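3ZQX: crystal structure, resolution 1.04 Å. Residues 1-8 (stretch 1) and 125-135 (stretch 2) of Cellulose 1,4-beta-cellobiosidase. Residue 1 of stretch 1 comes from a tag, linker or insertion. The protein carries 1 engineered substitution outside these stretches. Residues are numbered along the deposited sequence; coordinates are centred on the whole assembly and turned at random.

Stretch 1 1-8: MDVKVQYL
Stretch 2 (125-135) QDYGKVTLYKN

Residues 3-8 form an extended strand that meets stretch 2 twice, burying 685 Å² (both sides summed): it pairs antiparallel with strand 125-126, then, beyond a type I turn from Tyr127 to Val130, packs against the strand ending at Lys134; these axes approach to 7.0 Å, their N-to-C directions differing by 157°, nearly antiparallel. Before the strand, Asp2 (chi1 t) salt-bridges Lys134, OD2 to NZ 2.9 Å; the lysine's t, t, p, p rotamer curls its amine to the carboxylate. Val3 (m), small and apolar, suits its buried site, its CG2 3.7 Å from Leu132 CD1. Lys4 points sideways, but its p, t, t, t chain carries NZ to 2.9 Å from Asp126 OD2, a salt bridge suited to a position partly open to solvent. Val5 (t), compact and branched, fills apolar space: CG1 lies 3.8 Å from Val130 CG1 and CG2 3.4 Å from Leu132 CG (Leu132 m, t). Val5 O accepts from Tyr127 N at 2.9 Å. Gln6 faces Asp126 as a non-hydrogen-bonded pair, CA to CA 4.2 Å; its m, t side chain offers an amide donor, Gln6 NE2 3.0 Å from Asp126 OD1, so Asp126 (m) serves both Lys4 and Gln6. Tyr7 and Gln125 form the hydrogen-bonded pair, Tyr7 N to Gln125 O 3.0 Å and Gln125 N to Tyr7 O 3.2 Å. The flat, buried rings of Tyr7 and Tyr127, both t, stack offset, centroids 4.4 Å apart, planes at 15°. Leu8 continues the strand without contact to stretch 2.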

# COMPACT_ATOMS: atom_id res chain seq x y z
N MET A 1 -11.71 -8.19 -12.78
CA MET A 1 -12.10 -7.51 -14.00
C MET A 1 -11.64 -6.05 -14.00
O MET A 1 -12.04 -5.26 -14.85
CB MET A 1 -13.62 -7.57 -14.18
CG MET A 1 -14.41 -6.92 -13.06
SD MET A 1 -16.18 -7.24 -13.17
CE MET A 1 -16.21 -9.02 -12.98
N ASP A 2 -10.77 -5.72 -13.05
CA ASP A 2 -10.24 -4.37 -12.92
C ASP A 2 -8.89 -4.50 -12.22
O ASP A 2 -8.32 -5.59 -12.12
CB ASP A 2 -11.22 -3.48 -12.14
CG ASP A 2 -11.11 -2.01 -12.53
OD1 ASP A 2 -10.06 -1.62 -13.08
OD2 ASP A 2 -12.07 -1.25 -12.28
N VAL A 3 -8.32 -3.39 -11.76
CA VAL A 3 -7.07 -3.46 -11.03
C VAL A 3 -7.21 -4.17 -9.68
O VAL A 3 -8.25 -4.10 -9.02
CB VAL A 3 -6.45 -2.06 -10.84
CG1 VAL A 3 -5.79 -1.58 -12.13
CG2 VAL A 3 -7.51 -1.06 -10.37
N LYS A 4 -6.15 -4.88 -9.29
CA LYS A 4 -6.08 -5.55 -7.99
C LYS A 4 -4.70 -5.34 -7.38
O LYS A 4 -3.77 -4.91 -8.06
CB LYS A 4 -6.35 -7.05 -8.14
CG LYS A 4 -5.28 -7.81 -8.92
CD LYS A 4 -5.59 -9.29 -9.01
CE LYS A 4 -4.49 -10.04 -9.75
NZ LYS A 4 -4.78 -11.50 -9.90
N VAL A 5 -4.58 -5.65 -6.09
CA VAL A 5 -3.31 -5.57 -5.38
C VAL A 5 -2.87 -6.93 -4.92
O VAL A 5 -3.66 -7.70 -4.37
CB VAL A 5 -3.42 -4.69 -4.10
CG1 VAL A 5 -2.12 -4.71 -3.31
CG2 VAL A 5 -3.81 -3.27 -4.47
N GLN A 6 -1.58 -7.20 -5.13
CA GLN A 6 -0.90 -8.30 -4.46
C GLN A 6 0.04 -7.73 -3.41
O GLN A 6 0.55 -6.61 -3.55
CB GLN A 6 -0.10 -9.13 -5.45
CG GLN A 6 -0.90 -9.58 -6.63
CD GLN A 6 -0.13 -10.54 -7.48
OE1 GLN A 6 1.03 -10.30 -7.83
NE2 GLN A 6 -0.75 -11.67 -7.81
N TYR A 7 0.25 -8.49 -2.35
CA TYR A 7 1.05 -8.07 -1.21
C TYR A 7 1.94 -9.21 -0.76
O TYR A 7 1.61 -10.38 -0.92
CB TYR A 7 0.10 -7.72 -0.07
CG TYR A 7 0.63 -7.67 1.36
CD1 TYR A 7 1.23 -6.53 1.87
CD2 TYR A 7 0.45 -8.74 2.23
CE1 TYR A 7 1.66 -6.47 3.19
CE2 TYR A 7 0.88 -8.69 3.54
CZ TYR A 7 1.48 -7.54 4.03
OH TYR A 7 1.89 -7.51 5.34
N LEU A 8 3.08 -8.83 -0.18
CA LEU A 8 3.85 -9.72 0.66
C LEU A 8 4.45 -8.90 1.80
O LEU A 8 4.66 -7.69 1.68
CB LEU A 8 4.92 -10.49 -0.12
CG LEU A 8 6.07 -9.71 -0.74
CD1 LEU A 8 7.17 -9.42 0.27
CD2 LEU A 8 6.64 -10.47 -1.93
N GLN A 125 0.61 -12.52 -3.11
CA GLN A 125 -0.71 -13.06 -3.35
C GLN A 125 -1.72 -11.94 -3.43
O GLN A 125 -1.55 -10.89 -2.82
CB GLN A 125 -1.09 -14.12 -2.31
CG GLN A 125 -1.46 -13.58 -0.96
CD GLN A 125 -1.79 -14.70 0.01
OE1 GLN A 125 -1.01 -15.65 0.17
NE2 GLN A 125 -2.95 -14.62 0.66
N ASP A 126 -2.76 -12.16 -4.22
CA ASP A 126 -3.88 -11.23 -4.28
C ASP A 126 -4.34 -11.01 -2.86
O ASP A 126 -4.52 -11.96 -2.09
CB ASP A 126 -5.03 -11.81 -5.10
CG ASP A 126 -4.70 -11.97 -6.57
OD1 ASP A 126 -3.61 -11.57 -7.01
OD2 ASP A 126 -5.56 -12.50 -7.30
N TYR A 127 -4.50 -9.75 -2.48
CA TYR A 127 -4.70 -9.44 -1.07
C TYR A 127 -5.79 -8.40 -0.89
O TYR A 127 -5.63 -7.25 -1.29
CB TYR A 127 -3.38 -8.93 -0.50
CG TYR A 127 -3.33 -8.75 1.00
CD1 TYR A 127 -3.62 -9.79 1.85
CD2 TYR A 127 -2.94 -7.53 1.56
CE1 TYR A 127 -3.53 -9.64 3.23
CE2 TYR A 127 -2.84 -7.37 2.93
CZ TYR A 127 -3.15 -8.43 3.76
OH TYR A 127 -3.06 -8.31 5.12
N GLY A 128 -6.86 -8.79 -0.21
CA GLY A 128 -8.02 -7.94 -0.08
C GLY A 128 -7.97 -6.91 1.03
O GLY A 128 -8.89 -6.11 1.16
N LYS A 129 -6.92 -6.92 1.85
CA LYS A 129 -6.84 -5.96 2.95
C LYS A 129 -6.06 -4.70 2.61
O LYS A 129 -5.88 -3.84 3.47
CB LYS A 129 -6.33 -6.62 4.23
CG LYS A 129 -7.30 -7.65 4.78
CD LYS A 129 -6.76 -8.30 6.05
CE LYS A 129 -7.73 -9.34 6.58
NZ LYS A 129 -7.18 -10.04 7.78
N VAL A 130 -5.61 -4.59 1.37
CA VAL A 130 -5.08 -3.35 0.82
C VAL A 130 -6.05 -2.96 -0.28
O VAL A 130 -6.35 -3.76 -1.16
CB VAL A 130 -3.64 -3.54 0.27
CG1 VAL A 130 -3.15 -2.32 -0.50
CG2 VAL A 130 -2.70 -3.87 1.42
N THR A 131 -6.54 -1.73 -0.24
CA THR A 131 -7.61 -1.30 -1.13
C THR A 131 -7.10 -0.46 -2.28
O THR A 131 -6.03 0.17 -2.21
CB THR A 131 -8.65 -0.47 -0.38
OG1 THR A 131 -7.96 0.58 0.30
CG2 THR A 131 -9.44 -1.33 0.62
N LEU A 132 -7.84 -0.52 -3.39
CA LEU A 132 -7.69 0.44 -4.48
C LEU A 132 -8.99 1.18 -4.71
O LEU A 132 -10.07 0.58 -4.70
CB LEU A 132 -7.31 -0.24 -5.79
CG LEU A 132 -6.01 -1.01 -5.82
CD1 LEU A 132 -5.85 -1.73 -7.15
CD2 LEU A 132 -4.83 -0.09 -5.53
N TYR A 133 -8.86 2.49 -4.95
CA TYR A 133 -9.96 3.36 -5.34
C TYR A 133 -9.65 3.97 -6.69
O TYR A 133 -8.49 4.28 -7.01
CB TYR A 133 -10.16 4.48 -4.33
CG TYR A 133 -10.61 3.99 -2.97
CD1 TYR A 133 -9.68 3.55 -2.03
CD2 TYR A 133 -11.95 3.96 -2.63
CE1 TYR A 133 -10.09 3.09 -0.79
CE2 TYR A 133 -12.36 3.50 -1.39
CZ TYR A 133 -11.42 3.07 -0.48
OH TYR A 133 -11.80 2.61 0.77
N LYS A 134 -10.69 4.11 -7.50
CA LYS A 134 -10.58 4.73 -8.81
C LYS A 134 -11.95 5.31 -9.15
O LYS A 134 -12.97 4.67 -8.89
CB LYS A 134 -10.18 3.66 -9.81
CG LYS A 134 -10.15 4.12 -11.24
CD LYS A 134 -9.48 3.09 -12.15
CE LYS A 134 -10.08 1.69 -11.98
NZ LYS A 134 -11.50 1.60 -12.43
N ASN A 135 -11.98 6.48 -9.76
CA ASN A 135 -13.23 7.12 -10.12
C ASN A 135 -14.18 7.25 -8.94
O ASN A 135 -15.39 7.12 -9.09
CB ASN A 135 -13.92 6.37 -11.27
CG ASN A 135 -14.99 7.22 -11.95
OD1 ASN A 135 -14.81 8.43 -12.14
ND2 ASN A 135 -16.10 6.60 -12.30